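Local coordinates for amino acid ABC transporter, periplasmic amino acid-binding protein, putative (Streptococcus pneumoniae, PDB 4I62) that binds L-arginine and probably delivers it to an ABC transporter for uptake, as a substrate-binding protein of the type II periplasmic fold, at residues A[70-75]-A[104-109]; A[130-135]-A[192-197]; A[155-160]-A[176-181]. All coordinates share one frame; numbering follows the deposited sequence. Where two conformers were deposited one is given.

Contact 1. Residues A[70-75]-A[104-109]; sequences ELAKAI and LAISGV. With ARG (arginine), chain B.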
# COMPACT_ATOMS: atom_id res chain seq x y z
N GLU A 70 -9.63 -7.47 5.11
CA GLU A 70 -11.09 -7.50 5.23
C GLU A 70 -11.77 -7.35 3.88
O GLU A 70 -12.78 -8.02 3.62
CB GLU A 70 -11.52 -6.43 6.24
CG GLU A 70 -10.96 -6.66 7.64
CD GLU A 70 -11.34 -8.03 8.19
OE1 GLU A 70 -12.54 -8.34 8.16
OE2 GLU A 70 -10.46 -8.79 8.63
N LEU A 71 -11.25 -6.51 3.00
CA LEU A 71 -11.75 -6.41 1.63
C LEU A 71 -11.61 -7.74 0.91
O LEU A 71 -12.54 -8.22 0.26
CB LEU A 71 -11.01 -5.31 0.89
CG LEU A 71 -11.33 -5.11 -0.60
CD1 LEU A 71 -12.82 -4.90 -0.86
CD2 LEU A 71 -10.52 -3.98 -1.20
N ALA A 72 -10.44 -8.38 1.05
CA ALA A 72 -10.20 -9.68 0.42
C ALA A 72 -11.21 -10.74 0.91
O ALA A 72 -11.70 -11.53 0.14
CB ALA A 72 -8.77 -10.14 0.70
N LYS A 73 -11.46 -10.75 2.23
CA LYS A 73 -12.44 -11.69 2.79
C LYS A 73 -13.83 -11.45 2.20
O LYS A 73 -14.56 -12.41 1.90
CB LYS A 73 -12.51 -11.52 4.31
CG LYS A 73 -11.33 -12.07 5.09
CD LYS A 73 -11.50 -11.73 6.60
CE LYS A 73 -10.33 -12.17 7.45
NZ LYS A 73 -10.55 -11.67 8.84
N ALA A 74 -14.20 -10.19 2.05
CA ALA A 74 -15.51 -9.87 1.49
C ALA A 74 -15.62 -10.34 0.04
O ALA A 74 -16.66 -10.85 -0.38
CB ALA A 74 -15.83 -8.37 1.64
N ILE A 75 -14.55 -10.16 -0.74
CA ILE A 75 -14.56 -10.63 -2.12
C ILE A 75 -14.66 -12.15 -2.18
O ILE A 75 -15.40 -12.70 -2.97
CB ILE A 75 -13.31 -10.08 -2.89
CG1 ILE A 75 -13.34 -8.56 -2.94
CG2 ILE A 75 -13.21 -10.73 -4.26
CD1 ILE A 75 -12.01 -7.95 -3.36
N LEU A 104 -5.51 -11.94 -7.51
CA LEU A 104 -5.70 -10.50 -7.28
C LEU A 104 -4.48 -9.98 -6.55
O LEU A 104 -3.89 -10.72 -5.76
CB LEU A 104 -6.93 -10.21 -6.40
CG LEU A 104 -8.27 -10.67 -6.93
CD1 LEU A 104 -9.35 -10.41 -5.89
CD2 LEU A 104 -8.61 -9.97 -8.27
N ALA A 105 -4.18 -8.71 -6.77
CA ALA A 105 -3.30 -7.97 -5.86
C ALA A 105 -4.19 -7.00 -5.09
O ALA A 105 -4.82 -6.13 -5.70
CB ALA A 105 -2.24 -7.19 -6.62
N ILE A 106 -4.23 -7.18 -3.77
CA ILE A 106 -4.93 -6.25 -2.89
C ILE A 106 -3.87 -5.84 -1.85
O ILE A 106 -3.64 -6.56 -0.87
CB ILE A 106 -6.18 -6.86 -2.20
CG1 ILE A 106 -7.08 -7.56 -3.23
CG2 ILE A 106 -6.94 -5.74 -1.49
CD1 ILE A 106 -8.32 -8.23 -2.61
N SER A 107 -3.21 -4.72 -2.13
CA SER A 107 -1.97 -4.44 -1.42
C SER A 107 -1.66 -2.95 -1.45
O SER A 107 -0.49 -2.55 -1.62
CB SER A 107 -0.81 -5.25 -2.03
OG SER A 107 0.35 -5.29 -1.19
N GLY A 108 -2.70 -2.13 -1.32
CA GLY A 108 -2.51 -0.68 -1.41
C GLY A 108 -1.95 -0.27 -2.77
O GLY A 108 -1.14 0.65 -2.85
N VAL A 109 -2.41 -0.91 -3.83
CA VAL A 109 -1.86 -0.71 -5.18
C VAL A 109 -2.46 0.51 -5.87
O VAL A 109 -3.70 0.56 -6.08
CB VAL A 109 -2.09 -1.95 -6.07
CG1 VAL A 109 -1.53 -1.73 -7.46
CG2 VAL A 109 -1.49 -3.19 -5.45
N ARG B . 0.62 2.76 -3.47
CA ARG B . 2.02 2.44 -3.85
C ARG B . 2.09 1.69 -5.17
O ARG B . 1.07 1.11 -5.60
CB ARG B . 2.74 1.71 -2.72
CG ARG B . 2.02 0.44 -2.27
CD ARG B . 2.88 -0.41 -1.36
NE ARG B . 2.08 -1.43 -0.72
CZ ARG B . 2.53 -2.35 0.11
NH1 ARG B . 1.69 -3.24 0.63
NH2 ARG B . 3.83 -2.39 0.41
OXT ARG B . 3.23 1.64 -5.75

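Contact 2. Residues A[130-135]-A[192-197]; sequences NKLIVK and VDAVIF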
# COMPACT_ATOMS: atom_id res chain seq x y z
N ASN A 130 0.64 11.95 -1.11
CA ASN A 130 1.99 11.61 -0.70
C ASN A 130 2.56 12.58 0.31
O ASN A 130 2.34 13.79 0.20
CB ASN A 130 2.89 11.52 -1.94
CG ASN A 130 2.54 10.29 -2.75
OD1 ASN A 130 2.84 9.19 -2.34
ND2 ASN A 130 1.78 10.48 -3.84
N LYS A 131 3.29 12.06 1.29
CA LYS A 131 3.91 12.83 2.35
C LYS A 131 5.34 12.37 2.56
O LYS A 131 5.76 11.35 1.97
CB LYS A 131 3.14 12.68 3.67
CG LYS A 131 1.69 13.07 3.60
CD LYS A 131 1.56 14.54 3.45
CE LYS A 131 0.19 14.98 3.90
NZ LYS A 131 0.22 16.45 4.15
N LEU A 132 6.08 13.11 3.39
CA LEU A 132 7.38 12.65 3.89
C LEU A 132 7.29 12.34 5.35
O LEU A 132 6.74 13.15 6.13
CB LEU A 132 8.48 13.68 3.81
CG LEU A 132 8.89 14.21 2.46
CD1 LEU A 132 10.05 15.22 2.79
CD2 LEU A 132 9.37 13.12 1.52
N ILE A 133 7.88 11.22 5.74
CA ILE A 133 8.20 10.98 7.13
C ILE A 133 9.69 11.27 7.35
O ILE A 133 10.53 10.94 6.51
CB ILE A 133 7.77 9.54 7.58
CG1 ILE A 133 7.93 9.35 9.10
CG2 ILE A 133 8.46 8.46 6.80
CD1 ILE A 133 7.25 8.06 9.59
N VAL A 134 9.96 11.97 8.46
CA VAL A 134 11.29 12.46 8.79
C VAL A 134 11.52 12.28 10.29
O VAL A 134 10.59 12.04 11.06
CB VAL A 134 11.44 13.97 8.40
CG1 VAL A 134 11.33 14.11 6.89
CG2 VAL A 134 10.40 14.85 9.10
N LYS A 135 12.79 12.43 10.72
CA LYS A 135 13.01 12.61 12.16
C LYS A 135 12.23 13.83 12.63
O LYS A 135 12.14 14.84 11.90
CB LYS A 135 14.47 12.77 12.48
CG LYS A 135 15.32 11.52 12.34
CD LYS A 135 16.63 11.77 13.10
CE LYS A 135 17.45 10.51 13.32
NZ LYS A 135 18.02 10.08 12.04
N VAL A 192 19.09 7.82 5.80
CA VAL A 192 18.33 8.71 4.91
C VAL A 192 17.76 9.88 5.71
O VAL A 192 17.58 9.78 6.94
CB VAL A 192 17.20 8.01 4.13
CG1 VAL A 192 17.76 6.87 3.30
CG2 VAL A 192 16.10 7.52 5.04
N ASP A 193 17.47 10.98 5.02
CA ASP A 193 16.89 12.16 5.62
C ASP A 193 15.37 12.16 5.62
O ASP A 193 14.75 12.84 6.42
CB ASP A 193 17.39 13.37 4.83
CG ASP A 193 18.85 13.54 4.96
OD1 ASP A 193 19.29 13.70 6.14
OD2 ASP A 193 19.59 13.52 3.95
N ALA A 194 14.76 11.41 4.70
CA ALA A 194 13.30 11.43 4.53
C ALA A 194 12.90 10.19 3.78
O ALA A 194 13.69 9.66 2.97
CB ALA A 194 12.85 12.66 3.75
N VAL A 195 11.67 9.73 4.01
CA VAL A 195 11.08 8.65 3.24
C VAL A 195 9.73 9.11 2.72
O VAL A 195 8.95 9.74 3.46
CB VAL A 195 10.92 7.36 4.10
CG1 VAL A 195 10.21 6.26 3.31
CG2 VAL A 195 12.27 6.90 4.59
N ILE A 196 9.43 8.82 1.46
CA ILE A 196 8.15 9.16 0.86
C ILE A 196 7.14 8.06 1.10
O ILE A 196 7.37 6.91 0.67
CB ILE A 196 8.26 9.42 -0.67
CG1 ILE A 196 9.41 10.36 -1.01
CG2 ILE A 196 6.94 9.91 -1.23
CD1 ILE A 196 9.62 10.54 -2.50
N PHE A 197 6.01 8.36 1.75
CA PHE A 197 4.93 7.41 1.92
C PHE A 197 3.60 8.12 1.76
O PHE A 197 3.45 9.30 2.11
CB PHE A 197 4.89 6.80 3.35
CG PHE A 197 5.91 5.73 3.65
CD1 PHE A 197 6.16 4.68 2.82
CD2 PHE A 197 6.63 5.80 4.84
CE1 PHE A 197 7.13 3.69 3.15
CE2 PHE A 197 7.54 4.82 5.19
CZ PHE A 197 7.79 3.76 4.36
O HOH W 1 15.10 13.18 9.08
O HOH W 2 17.36 11.42 9.28

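Contact 3. Residues A[155-160]-A[176-181]; sequences AQKGSI and SLPKNG. With ARG (arginine), chain B.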
# COMPACT_ATOMS: atom_id res chain seq x y z
N ALA A 155 12.49 5.35 -0.66
CA ALA A 155 11.17 4.89 -1.10
C ALA A 155 11.21 3.38 -1.27
O ALA A 155 12.27 2.79 -1.43
CB ALA A 155 10.75 5.56 -2.41
N GLN A 156 10.02 2.77 -1.27
CA GLN A 156 9.95 1.32 -1.41
C GLN A 156 10.17 0.90 -2.86
O GLN A 156 9.58 1.44 -3.81
CB GLN A 156 8.60 0.79 -0.89
CG GLN A 156 8.56 -0.76 -0.99
CD GLN A 156 7.34 -1.42 -0.35
OE1 GLN A 156 6.22 -0.98 -0.55
NE2 GLN A 156 7.56 -2.48 0.39
N LYS A 157 11.02 -0.10 -3.04
CA LYS A 157 11.27 -0.64 -4.37
C LYS A 157 9.99 -1.14 -5.02
O LYS A 157 9.23 -1.90 -4.39
CB LYS A 157 12.28 -1.77 -4.28
CG LYS A 157 12.91 -2.13 -5.62
CD LYS A 157 13.76 -3.41 -5.52
CE LYS A 157 14.56 -3.67 -6.79
NZ LYS A 157 13.68 -3.70 -7.98
N GLY A 158 9.76 -0.73 -6.27
CA GLY A 158 8.57 -1.15 -7.00
C GLY A 158 7.37 -0.24 -6.80
O GLY A 158 6.33 -0.50 -7.42
N SER A 159 7.51 0.78 -5.96
CA SER A 159 6.36 1.65 -5.68
C SER A 159 6.32 2.87 -6.60
O SER A 159 7.35 3.29 -7.17
CB SER A 159 6.42 2.14 -4.22
OG SER A 159 7.47 3.09 -4.02
N ILE A 160 5.14 3.50 -6.68
CA ILE A 160 5.06 4.75 -7.41
C ILE A 160 5.82 5.87 -6.71
O ILE A 160 6.20 6.86 -7.35
CB ILE A 160 3.60 5.16 -7.73
CG1 ILE A 160 2.83 5.57 -6.49
CG2 ILE A 160 2.85 4.04 -8.47
CD1 ILE A 160 1.61 6.40 -6.82
N SER A 176 16.32 2.93 -2.59
CA SER A 176 15.12 2.16 -2.88
C SER A 176 15.26 0.77 -2.26
O SER A 176 16.11 -0.01 -2.68
CB SER A 176 14.98 2.05 -4.39
OG SER A 176 14.08 1.02 -4.74
N LEU A 177 14.45 0.48 -1.24
CA LEU A 177 14.57 -0.73 -0.45
C LEU A 177 13.35 -1.59 -0.60
O LEU A 177 12.24 -1.09 -0.65
CB LEU A 177 14.74 -0.42 1.03
CG LEU A 177 16.06 0.20 1.43
CD1 LEU A 177 16.08 0.51 2.93
CD2 LEU A 177 17.18 -0.78 1.07
N PRO A 178 13.53 -2.91 -0.62
CA PRO A 178 12.36 -3.78 -0.72
C PRO A 178 11.40 -3.63 0.43
O PRO A 178 10.20 -3.67 0.18
CB PRO A 178 12.97 -5.20 -0.76
CG PRO A 178 14.28 -5.00 -1.39
CD PRO A 178 14.78 -3.64 -0.93
N LYS A 179 11.89 -3.47 1.67
CA LYS A 179 11.03 -3.53 2.84
C LYS A 179 10.78 -2.17 3.48
O LYS A 179 11.74 -1.43 3.77
CB LYS A 179 11.66 -4.43 3.91
CG LYS A 179 11.84 -5.87 3.47
CD LYS A 179 12.32 -6.76 4.61
CE LYS A 179 12.45 -8.22 4.17
NZ LYS A 179 12.96 -9.12 5.24
N ASN A 180 9.52 -1.84 3.76
CA ASN A 180 9.21 -0.57 4.42
C ASN A 180 9.85 -0.46 5.79
O ASN A 180 10.28 0.63 6.20
CB ASN A 180 7.72 -0.35 4.50
CG ASN A 180 7.10 -0.12 3.13
OD1 ASN A 180 7.70 0.56 2.28
ND2 ASN A 180 5.90 -0.64 2.91
N GLY A 181 9.90 -1.55 6.54
CA GLY A 181 10.53 -1.50 7.84
C GLY A 181 12.01 -1.12 7.76
O GLY A 181 12.57 -0.49 8.66
N ARG B . 0.62 2.76 -3.47
CA ARG B . 2.02 2.44 -3.85
C ARG B . 2.09 1.69 -5.17
O ARG B . 1.07 1.11 -5.60
CB ARG B . 2.74 1.71 -2.72
CG ARG B . 2.02 0.44 -2.27
CD ARG B . 2.88 -0.41 -1.36
NE ARG B . 2.08 -1.43 -0.72
CZ ARG B . 2.53 -2.35 0.11
NH1 ARG B . 1.69 -3.24 0.63
NH2 ARG B . 3.83 -2.39 0.41
OXT ARG B . 3.23 1.64 -5.75
O HOH W 3 5.56 1.37 0.45
O HOH W 4 9.38 -4.06 -2.64

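Contact 1. Residues A[70-75]-A[104-109]
In the alpha/beta lobe of this type II periplasmic binding protein that is built on the parallel sheet 82-87, 40-45 and 104-105, Leu71, Ala72 and Ile75 of helix 67-79 pack on Leu104 and Ile106 of the segment 104-109, which begins on strand 104-105. No hydrogen bond joins the two segments; the contact is apolar and buried. Ile106 carries most of it. Its CG1 lies anti to the carbonyl carbon (chi1 -49°) and CD1 continues outward to the helix, where it meets two neighbours: Ala72 CB at 3.8 Å and, tip to tip, Ile75 CD1, also 3.8 Å from Ile106 CD1. The other branch, Ile106 CG2, receives Leu71 CD2 at 4.0 Å, the two side chains crossing obliquely. One helical turn on, Ile75 uses its second methyl as well, CG2 lying 4.2 Å from Leu104 CD1. Val43 of strand 40-45 and Val229 of strand 226-232 also touch Ile106, while helix 236-251 lies against Leu71, Ile75 and Leu104. Directly after Ile106 the chain enters the arginine pocket. Ser107 O takes two donors of the ligand, NE at 2.9 Å and NH1 at 3.2 Å, and NH1 also bonds to Ser107 OG, itself tied to Asn46 N. Asp68 OD2, from helix 67-79, accepts from Gly108 N, and the carbonyl of that glycine grips the other end of the ligand, Gly108 O to arginine N, at 2.8 Å.

Contact 2. Residues A[130-135]-A[192-197]
Ile133 and Val195 form a hydrogen-bonded antiparallel pair, Ile133 N to Val195 O at 2.9 Å with the donor nearly in line with the C=O, answered by Val195 N to Ile133 O. A second such pair joins Lys131 and Phe197, Lys131 N reaching Phe197 O at 2.9 Å and Phe197 N returning to Lys131 O; both donors are tilted about 30° from the carbonyl plane they meet. Between them, the non-hydrogen-bonded pair Leu132 and Ile196 brings the backbones together, with a CA-H...O contact from Leu132 CA to Val195 O. On the Ile133 face, Ile133 CG2 sits between the backbone N and the carbonyl carbon because CG1 is anti to N (chi1 -172°); from there it touches Val195 CB and comes obliquely to Phe197 CD2 at 3.8 Å. Val195 CG1 lies 3.5 Å above the Phe197 ring plane, offset toward the rim. On the other face, Leu132 divides its methyls: CD2 meets Ile196 CG1 at 3.7 Å and CD1 meets Ala194 CB, which Val134 CG1 also touches. Past the last bridge a water accepts from Lys135 N and also lies 2.7 Å from Asp193 O. Farther out, helices 180-188 and 199-208 pack on Ile133 and Phe197, while helix 160-168 covers Ile196 and its Gln161 holds Asn130 OD1. Helices on both faces of a mixed sheet make this the core of an alpha/beta lobe of the type II periplasmic binding fold.

Contact 3. Residues A[155-160]-A[176-181]
Strands 152-156 and 173-177 run parallel, Leu177 N bonding to Ala155 O at 3.2 Å and Lys157 N to Leu177 O at 2.9 Å, the latter donor standing well above the carbonyl plane, 55° out of it. Beyond these bonds the Gln156 side chain takes over. With CG anti to the backbone N (chi1 -177°) and the chain extended beyond it, the amide reaches the ligand and the second segment together: NE2 donates to Pro178 O at 2.9 Å, close to the plane of its own amide, and OE1 accepts from NH2 of the bound arginine at 2.9 Å. Asn46 OD1 takes NE2 as well, helping to fix how the amide is turned. Asn180 crosses Gln156 at about a right angle, its OD1 lying 3.3 Å from Gln156 CB, and a water donates to both Gln156 OE1 and Asn180 OD1. Asn180 ND2 is held by Asp48 O. After strand 152-156 the chain reverses through a type II turn from Gln156 to Ser159, whose OG donates to a lone pair of Gln156 O. Ser159 is the N-cap of helix 160-168, and from the helix start Ile160 N donates to arginine OXT at 2.8 Å. Together these belong to a right-handed beta-alpha-beta unit, in which a helix N-terminus contributes to holding the ligand carboxylate and the strand-end glutamine is one of the groups holding its guanidinium.

In the fold
From the N terminus, contact 1 closes first, bringing strand 104-105 back against helix 67-79 in one lobe, with 28 residues between its segments. The chain then passes into the other lobe, where residues 130-135 open contact 2, which closes only at 192-197. Contact 3 opens and closes inside that loop, joining strand 152-156 to strand 173-177 and the start of helix 180-188. Contacts 2 and 3 share one mixed sheet, in which strands 194-198 and 152-156 are neighbours, and they touch where Phe197 CE1 meets Asn180 OD1 at 3.3 Å. Contacts 1 and 3, with centres about 20 Å apart, do not touch, yet both bind the arginine, which bridges them.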